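Local atomic coordinates of enoyl-CoA hydratase/isomerase family protein (Ruegeria pomeroyi, PDB entry 3L3S), a protein that belongs to the crotonase superfamily and probably acts as a hydro-lyase on acyl-CoA thioesters in fatty acid metabolism. Residues 40-45 and 101-106. Residues are numbered along the deposited sequence; the frame is centred on the assembly and turned at random.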
ATOM      1  N   ASP B  40      10.840  -4.542 -28.949  1.00 32.01           N
ATOM      2  CA  ASP B  40      10.377  -4.961 -30.269  1.00 33.28           C
ATOM      3  C   ASP B  40       9.443  -6.158 -30.142  1.00 32.51           C
ATOM      4  O   ASP B  40       8.420  -6.229 -30.821  1.00 32.79           O
ATOM      5  CB  ASP B  40      11.567  -5.332 -31.163  1.00 37.46           C
ATOM      6  CG  ASP B  40      11.847  -4.287 -32.224  1.00 42.22           C
ATOM      7  OD1 ASP B  40      12.944  -3.678 -32.191  1.00 44.64           O
ATOM      8  OD2 ASP B  40      10.969  -4.075 -33.095  1.00 45.33           O
ATOM      9  N   ALA B  41       9.776  -7.044 -29.206  1.00 31.68           N
ATOM     10  CA  ALA B  41       9.004  -8.253 -28.924  1.00 31.98           C
ATOM     11  C   ALA B  41       7.665  -7.926 -28.262  1.00 32.30           C
ATOM     12  O   ALA B  41       6.679  -8.639 -28.446  1.00 32.32           O
ATOM     13  CB  ALA B  41       9.817  -9.192 -28.034  1.00 32.29           C
ATOM     14  N   LEU B  42       7.649  -6.829 -27.510  1.00 33.17           N
ATOM     15  CA  LEU B  42       6.468  -6.355 -26.804  1.00 34.42           C
ATOM     16  C   LEU B  42       5.521  -5.575 -27.728  1.00 34.36           C
ATOM     17  O   LEU B  42       4.303  -5.725 -27.624  1.00 33.27           O
ATOM     18  CB  LEU B  42       6.886  -5.502 -25.601  1.00 35.19           C
ATOM     19  CG  LEU B  42       5.794  -4.933 -24.695  1.00 34.21           C
ATOM     20  CD1 LEU B  42       5.071  -6.057 -23.960  1.00 35.07           C
ATOM     21  CD2 LEU B  42       6.417  -3.962 -23.734  1.00 34.77           C
ATOM     22  N   ARG B  43       6.085  -4.757 -28.624  1.00 36.55           N
ATOM     23  CA  ARG B  43       5.295  -3.969 -29.584  1.00 38.85           C
ATOM     24  C   ARG B  43       4.560  -4.893 -30.546  1.00 38.65           C
ATOM     25  O   ARG B  43       3.402  -4.646 -30.888  1.00 40.36           O
ATOM     26  CB  ARG B  43       6.174  -3.006 -30.382  1.00 40.06           C
ATOM     27  CG  ARG B  43       6.638  -1.787 -29.607  1.00 46.61           C
ATOM     28  CD  ARG B  43       7.393  -0.830 -30.513  1.00 49.71           C
ATOM     29  NE  ARG B  43       8.270   0.073 -29.768  1.00 52.22           N
ATOM     30  CZ  ARG B  43       9.595  -0.046 -29.698  1.00 54.11           C
ATOM     31  NH1 ARG B  43      10.221  -1.037 -30.323  1.00 54.90           N
ATOM     32  NH2 ARG B  43      10.303   0.846 -29.018  1.00 54.07           N
ATOM     33  N   ARG B  44       5.220  -6.000 -30.892  1.00 38.12           N
ATOM     34  CA  ARG B  44       4.667  -7.009 -31.787  1.00 38.56           C
ATOM     35  C   ARG B  44       3.645  -7.877 -31.071  1.00 37.84           C
ATOM     36  O   ARG B  44       2.647  -8.266 -31.667  1.00 40.43           O
ATOM     37  CB  ARG B  44       5.782  -7.884 -32.377  1.00 39.60           C
ATOM     38  CG  ARG B  44       6.691  -7.155 -33.374  1.00 41.81           C
ATOM     39  CD  ARG B  44       7.754  -8.065 -34.001  1.00 41.93           C
ATOM     40  NE  ARG B  44       8.786  -8.495 -33.052  1.00 41.39           N
ATOM     41  CZ  ARG B  44       9.055  -9.765 -32.749  1.00 42.54           C
ATOM     42  NH1 ARG B  44       8.375 -10.764 -33.314  1.00 43.06           N
ATOM     43  NH2 ARG B  44       9.997 -10.036 -31.860  1.00 41.31           N
ATOM     44  N   ALA B  45       3.873  -8.130 -29.783  1.00 37.78           N
ATOM     45  CA  ALA B  45       2.977  -8.950 -28.962  1.00 37.15           C
ATOM     46  C   ALA B  45       1.655  -8.252 -28.675  1.00 36.72           C
ATOM     47  O   ALA B  45       0.594  -8.882 -28.706  1.00 37.17           O
ATOM     48  CB  ALA B  45       3.652  -9.327 -27.663  1.00 36.06           C
ATOM     49  N   ALA B 101       4.396  -2.265 -18.030  1.00 28.91           N
ATOM     50  CA  ALA B 101       3.513  -2.167 -16.871  1.00 30.84           C
ATOM     51  C   ALA B 101       2.110  -1.759 -17.298  1.00 31.10           C
ATOM     52  O   ALA B 101       1.135  -2.217 -16.704  1.00 32.84           O
ATOM     53  CB  ALA B 101       4.069  -1.203 -15.849  1.00 32.13           C
ATOM     54  N   HIS B 102       2.021  -0.946 -18.356  1.00 31.44           N
ATOM     55  CA  HIS B 102       0.736  -0.477 -18.906  1.00 33.27           C
ATOM     56  C   HIS B 102       0.213  -1.382 -20.041  1.00 32.61           C
ATOM     57  O   HIS B 102      -0.748  -1.027 -20.734  1.00 33.81           O
ATOM     58  CB  HIS B 102       0.842   0.969 -19.427  1.00 34.48           C
ATOM     59  CG  HIS B 102       0.856   2.024 -18.357  1.00 37.92           C
ATOM     60  ND1 HIS B 102       0.681   1.750 -17.016  1.00 39.98           N
ATOM     61  CD2 HIS B 102       1.039   3.365 -18.440  1.00 38.36           C
ATOM     62  CE1 HIS B 102       0.757   2.872 -16.323  1.00 39.29           C
ATOM     63  NE2 HIS B 102       0.976   3.867 -17.163  1.00 39.23           N
ATOM     64  N   CYS B 103       0.836  -2.550 -20.215  1.00 31.20           N
ATOM     65  CA  CYS B 103       0.451  -3.518 -21.247  1.00 30.20           C
ATOM     66  C   CYS B 103      -0.888  -4.178 -20.896  1.00 29.38           C
ATOM     67  O   CYS B 103      -1.008  -4.792 -19.841  1.00 28.76           O
ATOM     68  CB  CYS B 103       1.541  -4.586 -21.398  1.00 31.05           C
ATOM     69  SG  CYS B 103       1.218  -5.886 -22.619  1.00 35.61           S
ATOM     70  N   PRO B 104      -1.911  -4.046 -21.775  1.00 29.74           N
ATOM     71  CA  PRO B 104      -3.254  -4.619 -21.581  1.00 28.56           C
ATOM     72  C   PRO B 104      -3.269  -6.134 -21.379  1.00 26.88           C
ATOM     73  O   PRO B 104      -4.137  -6.649 -20.683  1.00 27.59           O
ATOM     74  CB  PRO B 104      -3.974  -4.241 -22.871  1.00 27.41           C
ATOM     75  CG  PRO B 104      -3.319  -2.980 -23.260  1.00 30.06           C
ATOM     76  CD  PRO B 104      -1.875  -3.287 -23.038  1.00 29.27           C
ATOM     77  N   LYS B 105      -2.309  -6.827 -21.999  1.00 24.84           N
ATOM     78  CA  LYS B 105      -2.166  -8.285 -21.904  1.00 24.53           C
ATOM     79  C   LYS B 105      -1.329  -8.651 -20.673  1.00 23.04           C
ATOM     80  O   LYS B 105      -0.355  -7.957 -20.372  1.00 23.99           O
ATOM     81  CB  LYS B 105      -1.526  -8.835 -23.186  1.00 24.62           C
ATOM     82  CG  LYS B 105      -2.437  -8.674 -24.381  1.00 25.73           C
ATOM     83  CD  LYS B 105      -1.816  -9.064 -25.687  1.00 27.36           C
ATOM     84  CE  LYS B 105      -2.649  -8.472 -26.824  1.00 28.89           C
ATOM     85  NZ  LYS B 105      -2.213  -8.968 -28.147  1.00 30.48           N
ATOM     86  N   PRO B 106      -1.720  -9.709 -19.923  1.00 20.92           N
ATOM     87  CA  PRO B 106      -0.986 -10.141 -18.718  1.00 20.28           C
ATOM     88  C   PRO B 106       0.478 -10.485 -18.931  1.00 20.04           C
ATOM     89  O   PRO B 106       0.834 -11.145 -19.902  1.00 18.69           O
ATOM     90  CB  PRO B 106      -1.758 -11.374 -18.263  1.00 19.31           C
ATOM     91  CG  PRO B 106      -3.132 -11.107 -18.714  1.00 21.62           C
ATOM     92  CD  PRO B 106      -2.923 -10.545 -20.102  1.00 21.21           C
TER
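The ammonium group of K105 is gripped by two backbone carbonyls: NZ of K105 donates to O of A45 over 2.9 Å, and it also bonds to the carbonyl oxygen of V51. The donor lies in the carbonyl plane of A45, with a C=O...N angle of 149°. A45 is the last residue of helix 32-45, so its oxygen belongs to the carbonyl end of the helix dipole, which would be expected to suit a positive charge. K105 reaches it because CG stands anti to the carbonyl carbon (chi1 -67°) and the chain beyond is extended; its CE passes 3.8 Å from O of A45. Replacing K105 by a methionine would probably leave the two carbonyls without their shared donor and weaken the tie between the helix end and the loop. One turn back along the helix the contact is apolar and light: CD1 of L42 meets SG of C103 at 4.1 Å. C103 turns CB toward the helix and, with SG anti to the backbone N (chi1 179°), its side chain meets both L42 and, in the loop, M46. Only 116 Å² is buried in all, yet the four touching residues are themselves buried. The contact thus links the end of helix 32-45 to the loop that leads from helix 84-101 into strand 107-111, beside L54 of the neighbouring parallel strand 53-58, while helix 210-223 packs against K105 through R214.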